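Local coordinates for putative lipid-transfer protein DIR1 (Arabidopsis thaliana, PDB 2RKN) that binds lipids, two lysophospholipids in its hydrophobic core at once, and is required for long-distance signalling in systemic acquired resistance, at residues Leu35-Lys47 with Leu65-Cys77. Numbering follows the deposited sequence.
Sequences LQHADFACLCGYK and LPKQCGLANAPTC. With ZN (zinc ion), chain C; LP3 ((7R)-4,7-dihydroxy-N,N,N-trimethyl-10-oxo-3,5,9-trioxa-4-phosphaheptacosan-1-aminium 4-oxide), chain F; LP3 ((7R)-4,7-dihydroxy-N,N,N-trimethyl-10-oxo-3,5,9-trioxa-4-phosphaheptacosan-1-aminium 4-oxide), chain E.
Phe40 of helix 40-44 meets Pro66, whose CG, with CB beside it, sits over one face of the ring, 3.8 Å from its centroid and 26° off the normal, a CH-pi contact displaced toward the rim at CZ; the two side chains run past each other in opposite directions. At the ring's edge sit Leu71 CD1 and the backbone O of Asn73, the latter 3.6 Å from Phe40 CE2. Phe40 CG stands opposite its own carbonyl carbon (chi1 -59°), and this sends the ring out between the kinked end of helix 59-68 and the returning tail. Leu71 forks at its tip: CD1 also meets Leu35 CB at 3.7 Å, while CD2 reaches Gln36 CG. On the pocket side, Leu35 CD1 packs against Leu65 CG, the two side chains crossing at roughly a right angle in the conformer modelled. Covalent closure comes at the far end, where Cys44 SG and Cys77 SG join at 2.1 Å with a chi3 of -76°, Pro75 CB lying 3.9 Å from Cys44 SG. This is one of the four disulfides of the all-helical lipid-transfer fold of the prolamin clan, here pinning the C-terminal tail along the lipid tunnel. Phe40 and Cys44 line one acyl chain, Tyr46 and Lys47 the other, and Leu43 stands between them touching both. No direct hydrogen bond spans the segments, but a water accepts from Gln36 NE2 and donates to Cys69 O. Further out, Asp39 N-caps helix 40-44, its OD1 taking Cys42 N from above the carboxylate plane. A Schellman motif at Gly70 turns the other segment out of its helix, and Cys69 is tied to Cys32 by a disulfide. His37, two residues before the cap, binds a zinc ion through NE2, with Glu11 as the other protein ligand.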
loop_
_atom_site.group_PDB
_atom_site.type_symbol
_atom_site.label_atom_id
_atom_site.label_comp_id
_atom_site.label_asym_id
_atom_site.label_seq_id
_atom_site.Cartn_x
_atom_site.Cartn_y
_atom_site.Cartn_z
ATOM N N LEU A 35 6.489 3.356 -3.376
ATOM C CA LEU A 35 5.301 4.204 -3.288
ATOM C C LEU A 35 5.532 5.609 -3.897
ATOM O O LEU A 35 4.551 6.292 -4.269
ATOM C CB LEU A 35 4.898 4.419 -1.787
ATOM C CG LEU A 35 4.155 3.216 -1.257
ATOM C CD1 LEU A 35 3.721 3.653 0.187
ATOM C CD2 LEU A 35 2.935 2.786 -2.033
ATOM N N GLN A 36 6.814 6.022 -4.043
ATOM C CA GLN A 36 7.135 7.289 -4.716
ATOM C C GLN A 36 6.697 7.305 -6.202
ATOM O O GLN A 36 6.623 8.388 -6.793
ATOM C CB GLN A 36 8.636 7.631 -4.580
ATOM C CG GLN A 36 9.045 7.736 -3.123
ATOM C CD GLN A 36 10.535 8.016 -2.897
ATOM O OE1 GLN A 36 11.239 8.420 -3.805
ATOM N NE2 GLN A 36 10.997 7.864 -1.633
ATOM N N HIS A 37 6.466 6.113 -6.817
ATOM C CA HIS A 37 5.952 6.080 -8.185
ATOM C C HIS A 37 4.593 5.381 -8.280
ATOM O O HIS A 37 4.166 4.933 -9.388
ATOM C CB HIS A 37 6.974 5.536 -9.206
ATOM C CG HIS A 37 7.497 4.167 -8.891
ATOM N ND1 HIS A 37 8.734 3.946 -8.315
ATOM C CD2 HIS A 37 6.961 2.942 -9.110
ATOM C CE1 HIS A 37 8.927 2.645 -8.185
ATOM N NE2 HIS A 37 7.865 2.016 -8.653
ATOM N N ALA A 38 3.881 5.307 -7.150
ATOM C CA ALA A 38 2.539 4.736 -7.145
ATOM C C ALA A 38 1.466 5.789 -7.383
ATOM O O ALA A 38 1.671 6.984 -7.112
ATOM C CB ALA A 38 2.266 3.969 -5.831
ATOM N N ASP A 39 0.315 5.343 -7.879
ATOM C CA ASP A 39 -0.766 6.249 -8.184
ATOM C C ASP A 39 -1.797 6.084 -7.060
ATOM O O ASP A 39 -2.552 5.063 -7.062
ATOM C CB ASP A 39 -1.276 5.863 -9.542
ATOM C CG ASP A 39 -2.388 6.731 -10.070
ATOM O OD1 ASP A 39 -3.070 7.470 -9.256
ATOM O OD2 ASP A 39 -2.583 6.474 -11.293
ATOM N N PHE A 40 -1.827 7.052 -6.128
ATOM C CA PHE A 40 -2.684 6.855 -4.956
ATOM C C PHE A 40 -4.136 6.825 -5.249
ATOM O O PHE A 40 -4.844 6.019 -4.618
ATOM C CB PHE A 40 -2.435 7.846 -3.823
ATOM C CG PHE A 40 -1.040 7.840 -3.291
ATOM C CD1 PHE A 40 -0.265 6.700 -3.332
ATOM C CD2 PHE A 40 -0.540 8.951 -2.666
ATOM C CE1 PHE A 40 1.037 6.685 -2.810
ATOM C CE2 PHE A 40 0.772 8.917 -2.118
ATOM C CZ PHE A 40 1.533 7.750 -2.223
ATOM N N ALA A 41 -4.607 7.709 -6.127
ATOM C CA ALA A 41 -6.025 7.704 -6.483
ATOM C C ALA A 41 -6.415 6.349 -7.100
ATOM O O ALA A 41 -7.537 5.847 -6.893
ATOM C CB ALA A 41 -6.310 8.833 -7.453
ATOM N N CYS A 42 -5.515 5.763 -7.874
ATOM C CA CYS A 42 -5.763 4.435 -8.461
ATOM C C CYS A 42 -5.895 3.414 -7.339
ATOM O O CYS A 42 -6.861 2.644 -7.299
ATOM C CB CYS A 42 -4.615 4.155 -9.472
ATOM S SG CYS A 42 -4.668 2.468 -10.218
ATOM N N LEU A 43 -4.961 3.516 -6.378
ATOM C CA LEU A 43 -4.963 2.556 -5.255
ATOM C C LEU A 43 -6.235 2.664 -4.415
ATOM O O LEU A 43 -6.819 1.621 -4.005
ATOM C CB LEU A 43 -3.707 2.678 -4.365
ATOM C CG LEU A 43 -2.411 2.153 -4.980
ATOM C CD1 LEU A 43 -1.125 2.668 -4.288
ATOM C CD2 LEU A 43 -2.398 0.565 -5.049
ATOM N N CYS A 44 -6.681 3.889 -4.166
ATOM C CA CYS A 44 -7.957 4.122 -3.487
ATOM C C CYS A 44 -9.147 3.421 -4.131
ATOM O O CYS A 44 -10.107 3.105 -3.447
ATOM C CB CYS A 44 -8.260 5.625 -3.382
ATOM S SG CYS A 44 -7.223 6.368 -2.115
ATOM N N GLY A 45 -9.084 3.213 -5.434
ATOM C CA GLY A 45 -10.108 2.465 -6.161
ATOM C C GLY A 45 -10.244 1.046 -5.738
ATOM O O GLY A 45 -11.264 0.409 -6.038
ATOM N N TYR A 46 -9.275 0.529 -4.970
ATOM C CA TYR A 46 -9.341 -0.844 -4.521
ATOM C C TYR A 46 -9.864 -0.912 -3.097
ATOM O O TYR A 46 -9.889 -1.988 -2.515
ATOM C CB TYR A 46 -7.936 -1.511 -4.546
ATOM C CG TYR A 46 -7.499 -1.815 -5.961
ATOM C CD1 TYR A 46 -6.933 -0.846 -6.766
ATOM C CD2 TYR A 46 -7.774 -3.090 -6.525
ATOM C CE1 TYR A 46 -6.615 -1.121 -8.143
ATOM C CE2 TYR A 46 -7.446 -3.378 -7.842
ATOM C CZ TYR A 46 -6.874 -2.421 -8.653
ATOM O OH TYR A 46 -6.538 -2.646 -9.985
ATOM N N LYS A 47 -10.258 0.226 -2.494
ATOM C CA LYS A 47 -10.678 0.237 -1.094
ATOM C C LYS A 47 -11.696 -0.837 -0.727
ATOM O O LYS A 47 -11.694 -1.339 0.394
ATOM C CB LYS A 47 -11.270 1.601 -0.725
ATOM C CG LYS A 47 -11.963 1.591 0.641
ATOM C CD LYS A 47 -12.635 2.895 0.939
ATOM C CE LYS A 47 -13.089 2.916 2.381
ATOM N NZ LYS A 47 -11.906 2.802 3.277
ATOM N N LEU A 65 -0.130 4.734 4.953
ATOM C CA LEU A 65 1.232 4.330 4.629
ATOM C C LEU A 65 2.063 5.443 3.978
ATOM O O LEU A 65 3.183 5.724 4.415
ATOM C CB LEU A 65 1.220 3.045 3.812
ATOM C CG LEU A 65 2.594 2.461 3.510
ATOM C CD1 LEU A 65 3.420 2.297 4.725
ATOM C CD2 LEU A 65 2.454 1.145 2.803
ATOM N N PRO A 66 1.496 6.132 2.969
ATOM C CA PRO A 66 2.303 7.277 2.487
ATOM C C PRO A 66 2.831 8.212 3.547
ATOM O O PRO A 66 4.051 8.543 3.504
ATOM C CB PRO A 66 1.358 7.963 1.437
ATOM C CG PRO A 66 0.507 6.822 0.937
ATOM C CD PRO A 66 0.213 6.026 2.248
ATOM N N LYS A 67 2.005 8.681 4.525
ATOM C CA LYS A 67 2.475 9.521 5.635
ATOM C C LYS A 67 3.556 8.797 6.400
ATOM O O LYS A 67 4.582 9.377 6.665
ATOM C CB LYS A 67 1.327 9.987 6.607
ATOM C CG LYS A 67 1.719 10.907 7.817
ATOM C CD LYS A 67 0.607 10.901 8.920
ATOM C CE LYS A 67 0.912 11.783 10.115
ATOM N NZ LYS A 67 0.231 13.125 9.899
ATOM N N GLN A 68 3.377 7.489 6.645
ATOM C CA GLN A 68 4.429 6.727 7.386
ATOM C C GLN A 68 5.749 6.754 6.657
ATOM O O GLN A 68 6.801 6.795 7.269
ATOM C CB GLN A 68 4.056 5.257 7.600
ATOM C CG GLN A 68 3.247 4.999 8.810
ATOM C CD GLN A 68 3.498 3.561 9.300
ATOM O OE1 GLN A 68 2.840 2.616 8.877
ATOM N NE2 GLN A 68 4.530 3.411 10.146
ATOM N N CYS A 69 5.681 6.803 5.344
ATOM C CA CYS A 69 6.851 6.812 4.495
ATOM C C CYS A 69 7.424 8.206 4.290
ATOM O O CYS A 69 8.432 8.353 3.603
ATOM C CB CYS A 69 6.512 6.142 3.160
ATOM S SG CYS A 69 6.410 4.314 3.169
ATOM N N GLY A 70 6.793 9.213 4.885
ATOM C CA GLY A 70 7.337 10.564 4.786
ATOM C C GLY A 70 7.046 11.207 3.443
ATOM O O GLY A 70 7.675 12.211 3.067
ATOM N N LEU A 71 6.082 10.654 2.712
ATOM C CA LEU A 71 5.680 11.250 1.477
ATOM C C LEU A 71 4.887 12.495 1.856
ATOM O O LEU A 71 4.381 12.581 2.991
ATOM C CB LEU A 71 4.912 10.246 0.600
ATOM C CG LEU A 71 5.872 9.095 0.229
ATOM C CD1 LEU A 71 5.213 7.912 -0.526
ATOM C CD2 LEU A 71 7.028 9.633 -0.592
ATOM N N ALA A 72 4.812 13.461 0.931
ATOM C CA ALA A 72 4.141 14.759 1.186
ATOM C C ALA A 72 2.687 14.643 0.809
ATOM O O ALA A 72 1.819 15.284 1.409
ATOM C CB ALA A 72 4.809 15.906 0.415
ATOM N N ASN A 73 2.428 13.797 -0.191
ATOM C CA ASN A 73 1.037 13.532 -0.500
ATOM C C ASN A 73 0.501 12.268 0.121
ATOM O O ASN A 73 1.254 11.367 0.533
ATOM C CB ASN A 73 0.710 13.688 -1.978
ATOM C CG ASN A 73 0.816 15.128 -2.421
ATOM O OD1 ASN A 73 1.903 15.711 -2.387
ATOM N ND2 ASN A 73 -0.306 15.719 -2.822
ATOM N N ALA A 74 -0.807 12.269 0.292
ATOM C CA ALA A 74 -1.441 11.241 1.066
ATOM C C ALA A 74 -2.744 10.879 0.397
ATOM O O ALA A 74 -3.363 11.722 -0.269
ATOM C CB ALA A 74 -1.659 11.736 2.483
ATOM N N PRO A 75 -3.170 9.615 0.555
ATOM C CA PRO A 75 -4.312 9.059 -0.176
ATOM C C PRO A 75 -5.686 9.487 0.350
ATOM O O PRO A 75 -6.072 9.133 1.480
ATOM C CB PRO A 75 -4.152 7.563 0.031
ATOM C CG PRO A 75 -3.539 7.443 1.329
ATOM C CD PRO A 75 -2.583 8.623 1.463
ATOM N N THR A 76 -6.426 10.181 -0.505
ATOM C CA THR A 76 -7.715 10.776 -0.158
ATOM C C THR A 76 -8.818 9.732 0.206
ATOM O O THR A 76 -10.016 10.000 0.084
ATOM C CB THR A 76 -8.216 11.620 -1.339
ATOM O OG1 THR A 76 -8.838 10.763 -2.308
ATOM C CG2 THR A 76 -7.049 12.387 -2.006
ATOM N N CYS A 77 -8.416 8.546 0.629
ATOM C CA CYS A 77 -9.396 7.534 0.964
ATOM C C CYS A 77 -9.129 6.966 2.338
ATOM O O CYS A 77 -8.022 7.141 2.864
ATOM C CB CYS A 77 -9.443 6.432 -0.103
ATOM S SG CYS A 77 -7.927 5.535 -0.346
ATOM O OXT CYS A 77 -10.016 6.346 2.930
HETATM ZN ZN ZN C . 9.667 0.769 -8.113
HETATM C C1 LP3 F . -1.957 -14.219 -8.653
HETATM C C2 LP3 F . -2.325 -13.294 -7.550
HETATM C C3 LP3 F . -2.123 -11.876 -7.964
HETATM C C4 LP3 F . 0.797 -13.533 -11.314
HETATM C C11 LP3 F . -2.784 -9.863 -7.331
HETATM C C12 LP3 F . -3.456 -9.216 -6.149
HETATM C C13 LP3 F . -3.162 -7.721 -6.063
HETATM C C14 LP3 F . -3.598 -7.234 -4.680
HETATM C C15 LP3 F . -4.072 -5.801 -4.786
HETATM C C16 LP3 F . -4.334 -5.123 -3.459
HETATM C C17 LP3 F . -4.183 -3.610 -3.612
HETATM C C18 LP3 F . -4.807 -2.877 -2.432
HETATM C C19 LP3 F . -4.308 -1.459 -2.170
HETATM C C20 LP3 F . -5.572 -0.761 -1.671
HETATM C C21 LP3 F . -5.395 0.277 -0.596
HETATM C C22 LP3 F . -6.744 0.682 -0.002
HETATM C C23 LP3 F . -6.769 1.992 0.822
HETATM C C24 LP3 F . -8.117 2.166 1.542
HETATM C C25 LP3 F . -8.202 3.379 2.483
HETATM C C26 LP3 F . -9.376 3.350 3.486
HETATM C C27 LP3 F . -9.187 4.175 4.783
HETATM C C28 LP3 F . -10.104 3.825 5.957
HETATM O O2 LP3 F . -3.541 -13.558 -7.082
HETATM O O3 LP3 F . -3.131 -11.082 -7.679
HETATM O O11 LP3 F . -1.955 -9.232 -7.953
HETATM O O1P LP3 F . 0.265 -16.621 -9.813
HETATM O O2P LP3 F . 1.538 -14.731 -8.900
HETATM O O3P LP3 F . -0.857 -14.942 -8.349
HETATM O O4P LP3 F . -0.233 -14.299 -10.717
HETATM P P LP3 F . 0.172 -15.127 -9.482
HETATM C C1 LP3 E . 4.582 -13.755 -4.212
HETATM C C2 LP3 E . 3.324 -14.052 -4.936
HETATM C C3 LP3 E . 2.600 -12.792 -5.247
HETATM C C4 LP3 E . 7.129 -16.663 -1.532
HETATM C C11 LP3 E . 0.824 -11.780 -4.404
HETATM C C12 LP3 E . 0.554 -10.313 -4.693
HETATM C C13 LP3 E . 0.725 -9.429 -3.459
HETATM C C14 LP3 E . -0.578 -8.730 -3.077
HETATM C C15 LP3 E . -0.327 -8.184 -1.690
HETATM C C16 LP3 E . -1.286 -7.106 -1.252
HETATM C C17 LP3 E . -0.460 -6.011 -0.593
HETATM C C18 LP3 E . -1.171 -4.681 -0.652
HETATM C C19 LP3 E . -0.139 -3.575 -0.494
HETATM C C20 LP3 E . -0.752 -2.215 -0.607
HETATM C C21 LP3 E . 0.457 -1.402 -0.990
HETATM C C22 LP3 E . 0.349 0.038 -0.561
HETATM C C23 LP3 E . -1.034 0.627 -0.506
HETATM C C24 LP3 E . -0.823 2.115 -0.375
HETATM C C25 LP3 E . -2.150 2.796 -0.311
HETATM C C26 LP3 E . -1.956 4.143 -0.958
HETATM C C27 LP3 E . -3.047 5.091 -0.560
HETATM C C28 LP3 E . -4.338 4.776 -1.288
HETATM O O2 LP3 E . 3.618 -14.674 -6.075
HETATM O O3 LP3 E . 2.040 -12.246 -4.189
HETATM O O11 LP3 E . -0.121 -12.546 -4.360
HETATM O O1P LP3 E . 6.849 -13.852 -1.988
HETATM O O2P LP3 E . 7.202 -14.367 -4.401
HETATM O O3P LP3 E . 4.938 -14.712 -3.338
HETATM O O4P LP3 E . 6.789 -16.290 -2.866
HETATM P P LP3 E . 6.459 -14.803 -3.132
HETATM O O HOH W 1 9.743 7.783 0.867
HETATM O O HOH W 2 10.954 1.118 -6.510
#